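Local coordinates for protein elongation factor G (Thermus thermophilus, PDB 2DY1) that binds GTP with magnesium and, as an elongation factor G, probably uses GTP hydrolysis to drive translocation on the ribosome, at residues A519-V530 with F560-L571. Residues are numbered along the deposited sequence; the frame is centred on the assembly and turned at random.
Sequences AAKKGVLAGFPV and FKKVMAEAHPVL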
loop_
_atom_site.group_PDB
_atom_site.type_symbol
_atom_site.label_atom_id
_atom_site.label_comp_id
_atom_site.label_asym_id
_atom_site.label_seq_id
_atom_site.Cartn_x
_atom_site.Cartn_y
_atom_site.Cartn_z
ATOM N N ALA A 519 22.434 -9.165 -31.311
ATOM C CA ALA A 519 22.348 -8.036 -32.220
ATOM C C ALA A 519 20.953 -7.433 -32.173
ATOM O O ALA A 519 20.770 -6.241 -32.433
ATOM C CB ALA A 519 22.678 -8.475 -33.651
ATOM N N ALA A 520 19.963 -8.254 -31.834
ATOM C CA ALA A 520 18.597 -7.764 -31.786
ATOM C C ALA A 520 18.375 -6.824 -30.603
ATOM O O ALA A 520 17.380 -6.105 -30.566
ATOM C CB ALA A 520 17.612 -8.938 -31.735
ATOM N N LYS A 521 19.307 -6.813 -29.657
ATOM C CA LYS A 521 19.186 -5.935 -28.491
ATOM C C LYS A 521 19.289 -4.471 -28.903
ATOM O O LYS A 521 18.760 -3.582 -28.223
ATOM C CB LYS A 521 20.274 -6.254 -27.465
ATOM C CG LYS A 521 20.076 -7.571 -26.734
ATOM C CD LYS A 521 21.284 -7.902 -25.864
ATOM C CE LYS A 521 21.072 -9.195 -25.085
ATOM N NZ LYS A 521 22.290 -9.592 -24.317
ATOM N N LYS A 522 19.967 -4.218 -30.019
ATOM C CA LYS A 522 20.134 -2.861 -30.517
ATOM C C LYS A 522 19.786 -2.733 -31.998
ATOM O O LYS A 522 20.629 -2.961 -32.864
ATOM C CB LYS A 522 21.570 -2.399 -30.278
ATOM C CG LYS A 522 21.904 -2.197 -28.809
ATOM C CD LYS A 522 23.320 -1.668 -28.629
ATOM C CE LYS A 522 23.614 -1.368 -27.162
ATOM N NZ LYS A 522 25.009 -0.880 -26.958
ATOM N N GLY A 523 18.545 -2.349 -32.278
ATOM C CA GLY A 523 18.084 -2.198 -33.648
ATOM C C GLY A 523 18.795 -1.141 -34.470
ATOM O O GLY A 523 19.359 -0.183 -33.933
ATOM N N VAL A 524 18.745 -1.305 -35.789
ATOM C CA VAL A 524 19.406 -0.375 -36.697
ATOM C C VAL A 524 18.707 0.970 -36.864
ATOM O O VAL A 524 19.334 1.942 -37.286
ATOM C CB VAL A 524 19.591 -1.006 -38.108
ATOM C CG1 VAL A 524 20.413 -2.275 -38.005
ATOM C CG2 VAL A 524 18.243 -1.296 -38.733
ATOM N N LEU A 525 17.420 1.043 -36.544
ATOM C CA LEU A 525 16.686 2.294 -36.718
ATOM C C LEU A 525 17.071 3.364 -35.706
ATOM O O LEU A 525 17.383 4.496 -36.077
ATOM C CB LEU A 525 15.175 2.048 -36.656
ATOM C CG LEU A 525 14.290 3.250 -37.005
ATOM C CD1 LEU A 525 14.816 3.931 -38.269
ATOM C CD2 LEU A 525 12.849 2.789 -37.201
ATOM N N ALA A 526 17.056 3.009 -34.429
ATOM C CA ALA A 526 17.391 3.967 -33.387
ATOM C C ALA A 526 18.027 3.301 -32.173
ATOM O O ALA A 526 18.026 3.862 -31.079
ATOM C CB ALA A 526 16.137 4.734 -32.980
ATOM N N GLY A 527 18.548 2.093 -32.365
ATOM C CA GLY A 527 19.212 1.381 -31.280
ATOM C C GLY A 527 18.379 0.745 -30.168
ATOM O O GLY A 527 18.920 0.400 -29.118
ATOM N N PHE A 528 17.082 0.564 -30.389
ATOM C CA PHE A 528 16.214 -0.049 -29.379
ATOM C C PHE A 528 16.090 -1.558 -29.633
ATOM O O PHE A 528 16.376 -2.016 -30.741
ATOM C CB PHE A 528 14.826 0.586 -29.436
ATOM C CG PHE A 528 14.800 2.024 -29.007
ATOM C CD1 PHE A 528 14.508 3.031 -29.915
ATOM C CD2 PHE A 528 15.024 2.365 -27.678
ATOM C CE1 PHE A 528 14.434 4.365 -29.507
ATOM C CE2 PHE A 528 14.952 3.694 -27.260
ATOM C CZ PHE A 528 14.656 4.692 -28.175
ATOM N N PRO A 529 15.676 -2.346 -28.614
ATOM C CA PRO A 529 15.537 -3.799 -28.810
ATOM C C PRO A 529 14.606 -4.098 -29.976
ATOM O O PRO A 529 13.590 -3.421 -30.153
ATOM C CB PRO A 529 14.956 -4.279 -27.478
ATOM C CG PRO A 529 15.555 -3.305 -26.491
ATOM C CD PRO A 529 15.363 -1.988 -27.216
ATOM N N VAL A 530 14.952 -5.118 -30.766
ATOM C CA VAL A 530 14.147 -5.488 -31.929
ATOM C C VAL A 530 13.260 -6.682 -31.625
ATOM O O VAL A 530 13.677 -7.623 -30.947
ATOM C CB VAL A 530 15.044 -5.845 -33.149
ATOM C CG1 VAL A 530 14.185 -5.997 -34.403
ATOM C CG2 VAL A 530 16.107 -4.772 -33.347
ATOM N N PHE A 560 22.578 -10.284 -38.914
ATOM C CA PHE A 560 21.384 -9.607 -38.426
ATOM C C PHE A 560 21.400 -8.104 -38.735
ATOM O O PHE A 560 20.425 -7.551 -39.249
ATOM C CB PHE A 560 21.208 -9.833 -36.919
ATOM C CG PHE A 560 19.938 -9.242 -36.379
ATOM C CD1 PHE A 560 19.897 -7.914 -35.957
ATOM C CD2 PHE A 560 18.762 -9.986 -36.371
ATOM C CE1 PHE A 560 18.692 -7.326 -35.534
ATOM C CE2 PHE A 560 17.548 -9.409 -35.954
ATOM C CZ PHE A 560 17.521 -8.079 -35.539
ATOM N N LYS A 561 22.509 -7.441 -38.431
ATOM C CA LYS A 561 22.609 -6.004 -38.688
ATOM C C LYS A 561 22.405 -5.654 -40.161
ATOM O O LYS A 561 21.657 -4.730 -40.496
ATOM C CB LYS A 561 23.971 -5.483 -38.232
ATOM C CG LYS A 561 24.296 -5.749 -36.772
ATOM C CD LYS A 561 23.372 -4.991 -35.828
ATOM C CE LYS A 561 23.842 -5.130 -34.379
ATOM N NZ LYS A 561 22.976 -4.386 -33.419
ATOM N N LYS A 562 23.068 -6.393 -41.047
ATOM C CA LYS A 562 22.943 -6.144 -42.480
ATOM C C LYS A 562 21.524 -6.377 -42.974
ATOM O O LYS A 562 20.942 -5.540 -43.660
ATOM C CB LYS A 562 23.899 -7.065 -43.249
ATOM C CG LYS A 562 23.760 -6.974 -44.763
ATOM C CD LYS A 562 24.607 -8.031 -45.479
ATOM C CE LYS A 562 26.077 -7.975 -45.051
ATOM N NZ LYS A 562 26.944 -8.940 -45.815
ATOM N N VAL A 563 20.955 -7.525 -42.615
ATOM C CA VAL A 563 19.625 -7.850 -43.087
ATOM C C VAL A 563 18.508 -6.965 -42.536
ATOM O O VAL A 563 17.605 -6.575 -43.276
ATOM C CB VAL A 563 19.305 -9.345 -42.812
ATOM C CG1 VAL A 563 17.949 -9.708 -43.398
ATOM C CG2 VAL A 563 20.398 -10.220 -43.433
ATOM N N MET A 564 18.553 -6.641 -41.246
ATOM C CA MET A 564 17.496 -5.807 -40.689
ATOM C C MET A 564 17.401 -4.465 -41.418
ATOM O O MET A 564 16.306 -3.927 -41.600
ATOM C CB MET A 564 17.721 -5.550 -39.199
ATOM C CG MET A 564 16.664 -4.631 -38.616
ATOM S SD MET A 564 16.923 -4.251 -36.884
ATOM C CE MET A 564 15.533 -3.085 -36.635
ATOM N N ALA A 565 18.540 -3.935 -41.843
ATOM C CA ALA A 565 18.559 -2.649 -42.544
ATOM C C ALA A 565 17.856 -2.700 -43.903
ATOM O O ALA A 565 17.398 -1.673 -44.424
ATOM C CB ALA A 565 19.990 -2.184 -42.718
ATOM N N GLU A 566 17.771 -3.893 -44.485
ATOM C CA GLU A 566 17.121 -4.062 -45.777
ATOM C C GLU A 566 15.684 -4.494 -45.570
ATOM O O GLU A 566 14.933 -4.655 -46.533
ATOM C CB GLU A 566 17.839 -5.141 -46.600
ATOM C CG GLU A 566 19.358 -5.067 -46.560
ATOM C CD GLU A 566 20.026 -6.246 -47.262
ATOM O OE1 GLU A 566 21.274 -6.304 -47.264
ATOM O OE2 GLU A 566 19.309 -7.115 -47.811
ATOM N N ALA A 567 15.288 -4.662 -44.311
ATOM C CA ALA A 567 13.944 -5.134 -44.005
ATOM C C ALA A 567 12.925 -4.067 -43.605
ATOM O O ALA A 567 11.914 -4.378 -42.972
ATOM C CB ALA A 567 14.024 -6.212 -42.927
ATOM N N HIS A 568 13.179 -2.825 -44.004
ATOM C CA HIS A 568 12.289 -1.706 -43.694
ATOM C C HIS A 568 11.902 -1.647 -42.216
ATOM O O HIS A 568 10.757 -1.901 -41.828
ATOM C CB HIS A 568 11.033 -1.764 -44.555
ATOM C CG HIS A 568 10.271 -0.478 -44.580
ATOM N ND1 HIS A 568 9.302 -0.167 -43.649
ATOM C CD2 HIS A 568 10.380 0.605 -45.385
ATOM C CE1 HIS A 568 8.848 1.053 -43.880
ATOM N NE2 HIS A 568 9.487 1.543 -44.928
ATOM N N PRO A 569 12.873 -1.309 -41.370
ATOM C CA PRO A 569 12.684 -1.197 -39.924
ATOM C C PRO A 569 11.781 -0.022 -39.550
ATOM O O PRO A 569 11.774 1.010 -40.228
ATOM C CB PRO A 569 14.113 -1.033 -39.406
ATOM C CG PRO A 569 14.828 -0.392 -40.551
ATOM C CD PRO A 569 14.289 -1.127 -41.732
ATOM N N VAL A 570 11.007 -0.195 -38.482
ATOM C CA VAL A 570 10.106 0.844 -38.005
ATOM C C VAL A 570 10.113 0.902 -36.480
ATOM O O VAL A 570 10.367 -0.106 -35.815
ATOM C CB VAL A 570 8.652 0.608 -38.477
ATOM C CG1 VAL A 570 8.601 0.593 -39.995
ATOM C CG2 VAL A 570 8.114 -0.690 -37.904
ATOM N N LEU A 571 9.817 2.084 -35.941
ATOM C CA LEU A 571 9.798 2.312 -34.496
ATOM C C LEU A 571 8.481 1.902 -33.854
ATOM O O LEU A 571 7.402 2.162 -34.393
ATOM C CB LEU A 571 10.062 3.789 -34.205
ATOM C CG LEU A 571 10.358 4.155 -32.747
ATOM C CD1 LEU A 571 11.724 3.619 -32.348
ATOM C CD2 LEU A 571 10.318 5.666 -32.590
#
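M564 carries the middle of this contact, reaching from helix 549-566 into the loop that leaves helix 509-520. Its CG stands anti to the backbone N (chi1 177°) and the rest of the chain runs straight out. CB leads away from the helix; CG passes V524 CG2 at 3.7 Å as the two side chains slide by in opposite directions. SD then receives a weak hydrogen bond from V524 N, 3.6 Å long but nearly straight at 173°, and the methyl CE ends against V530 CG2, tip to tip. From strand 457-460, E458 and I460 also touch M564.

One turn earlier, the ring of F560 lies against A519 and A520 of helix 509-520. A520 N sits over one face, displaced toward the rim, while V530 CG1 meets the ring edge and A519 CB comes within 3.7 Å of F560 CD1. Next to it K561 bends at chi2 (-66°), lays CE on A519 CB and brings NZ to 3.0 Å from A519 O, on a lone pair in the carbonyl plane. That oxygen also accepts from K522 N; a weak bond, 2.8 Å long, joins K561 NZ to K522 O.

Beyond the helix, V524 CG2 rests on the P569 ring, L525 CD2 packs on the backbone between V570 and L571, and F528 crosses L571 obliquely. The contact thus joins the C-terminal parts of two domain IV helices and the start of strand 569-583: the ammonium of K561 binds the carbonyl of A519, and more weakly that of K522, where the chain passes from helix to loop, while the rest is mostly apolar packing with a thioether as a soft acceptor.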